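Local atomic coordinates of DPS Protein (Brevibacillus brevis, PDB entry 1N1Q), a protein that probably protects DNA during starvation by binding it and by oxidising ferrous iron with hydrogen peroxide, storing the product as mineral inside a hollow dodecamer. Residues Q7-A10 with V11-R15. Residues are numbered along the deposited sequence; the frame is centred on the assembly and turned at random.
Sequences QLVA and VLLNR
Val9 and Leu13, one turn apart on helix 4-33, lie side by side and point the same way, Val9 CG1 meeting Leu13 CD2 at 4.1 Å. With chi1 at 179°, Val9 CG1 sits beside its own carbonyl carbon, on the side where Leu13 CD2 lies; Leu13 itself has an unusual chi1 of -119°, away from the staggered positions. The pair is linked directly by the backbone bond from Leu13 N to Val9 O (2.9 Å, N-H...O angle 153°). Val11 N to Gln7 O, Leu12 N to Leu8 O and Asn14 N to Ala10 O continue this i to i+4 series round the helix. Val11 CG2 comes to 3.2 Å from Gln7 O in van der Waals contact, and Leu12 CG lies similarly close beside Leu8 O.

Further out, Val9 and Leu13 both pack on Thr126 of helix 124-148, and Leu13 also reaches Arg63 and Val64 of helix 39-66, while Leu12 touches Ala114 and Val117 of helix 93-120. Asn14 receives a hydrogen bond at OD1 from Ile72 N and gives one from ND2 to Ser70 O. With the amides of 11-14 satisfied along the helix, the aliphatic Val9-Leu13 face is left for packing in the ferritin-like four-helix bundle, and main-chain groups hold the Asn14 amide.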
loop_
_atom_site.group_PDB
_atom_site.type_symbol
_atom_site.label_atom_id
_atom_site.label_comp_id
_atom_site.label_asym_id
_atom_site.label_seq_id
_atom_site.Cartn_x
_atom_site.Cartn_y
_atom_site.Cartn_z
ATOM N N GLN A 7 -15.394 7.764 -36.136
ATOM C CA GLN A 7 -14.216 8.358 -35.518
ATOM C C GLN A 7 -14.512 9.732 -34.926
ATOM O O GLN A 7 -13.873 10.144 -33.956
ATOM C CB GLN A 7 -13.062 8.431 -36.524
ATOM C CG GLN A 7 -12.600 7.041 -36.973
ATOM C CD GLN A 7 -11.298 7.067 -37.741
ATOM O OE1 GLN A 7 -10.309 7.632 -37.280
ATOM N NE2 GLN A 7 -11.285 6.449 -38.899
ATOM N N LEU A 8 -15.472 10.451 -35.496
ATOM C CA LEU A 8 -15.806 11.754 -34.938
ATOM C C LEU A 8 -16.297 11.607 -33.499
ATOM O O LEU A 8 -16.157 12.537 -32.709
ATOM C CB LEU A 8 -16.867 12.465 -35.785
ATOM C CG LEU A 8 -16.351 13.097 -37.086
ATOM C CD1 LEU A 8 -17.485 13.724 -37.837
ATOM C CD2 LEU A 8 -15.293 14.133 -36.764
ATOM N N VAL A 9 -16.864 10.455 -33.137
ATOM C CA VAL A 9 -17.328 10.343 -31.763
ATOM C C VAL A 9 -16.140 10.281 -30.814
ATOM O O VAL A 9 -16.113 10.971 -29.804
ATOM C CB VAL A 9 -18.235 9.111 -31.527
ATOM C CG1 VAL A 9 -18.650 9.054 -30.046
ATOM C CG2 VAL A 9 -19.473 9.199 -32.413
ATOM N N ALA A 10 -15.148 9.466 -31.152
ATOM C CA ALA A 10 -13.957 9.355 -30.317
ATOM C C ALA A 10 -13.232 10.703 -30.247
ATOM O O ALA A 10 -12.679 11.068 -29.211
ATOM C CB ALA A 10 -13.015 8.271 -30.862
ATOM N N VAL A 11 -13.243 11.449 -31.345
ATOM C CA VAL A 11 -12.584 12.757 -31.364
ATOM C C VAL A 11 -13.288 13.742 -30.426
ATOM O O VAL A 11 -12.647 14.455 -29.663
ATOM C CB VAL A 11 -12.552 13.358 -32.785
ATOM C CG1 VAL A 11 -11.993 14.776 -32.743
ATOM C CG2 VAL A 11 -11.696 12.494 -33.681
ATOM N N LEU A 12 -14.613 13.773 -30.481
ATOM C CA LEU A 12 -15.374 14.675 -29.631
ATOM C C LEU A 12 -15.247 14.265 -28.171
ATOM O O LEU A 12 -15.231 15.111 -27.276
ATOM C CB LEU A 12 -16.842 14.683 -30.057
ATOM C CG LEU A 12 -17.041 15.362 -31.417
ATOM C CD1 LEU A 12 -18.480 15.214 -31.866
ATOM C CD2 LEU A 12 -16.660 16.836 -31.303
ATOM N N LEU A 13 -15.160 12.961 -27.935
ATOM C CA LEU A 13 -14.994 12.443 -26.585
ATOM C C LEU A 13 -13.637 12.902 -26.042
ATOM O O LEU A 13 -13.542 13.391 -24.921
ATOM C CB LEU A 13 -15.068 10.911 -26.608
ATOM C CG LEU A 13 -16.169 10.177 -25.818
ATOM C CD1 LEU A 13 -17.381 11.064 -25.617
ATOM C CD2 LEU A 13 -16.540 8.905 -26.562
ATOM N N ASN A 14 -12.592 12.743 -26.847
ATOM C CA ASN A 14 -11.245 13.137 -26.434
ATOM C C ASN A 14 -11.123 14.633 -26.179
ATOM O O ASN A 14 -10.271 15.073 -25.410
ATOM C CB ASN A 14 -10.204 12.693 -27.472
ATOM C CG ASN A 14 -9.714 11.272 -27.229
ATOM O OD1 ASN A 14 -9.580 10.851 -26.082
ATOM N ND2 ASN A 14 -9.419 10.537 -28.300
ATOM N N ARG A 15 -11.978 15.413 -26.827
ATOM C CA ARG A 15 -11.982 16.859 -26.646
ATOM C C ARG A 15 -12.363 17.138 -25.193
ATOM O O ARG A 15 -11.821 18.036 -24.555
ATOM C CB ARG A 15 -13.008 17.487 -27.578
ATOM C CG ARG A 15 -12.639 18.864 -28.086
ATOM C CD ARG A 15 -12.999 19.964 -27.110
ATOM N NE ARG A 15 -13.327 21.188 -27.836
ATOM C CZ ARG A 15 -14.332 21.282 -28.705
ATOM N NH1 ARG A 15 -15.103 20.226 -28.949
ATOM N NH2 ARG A 15 -14.559 22.423 -29.344
#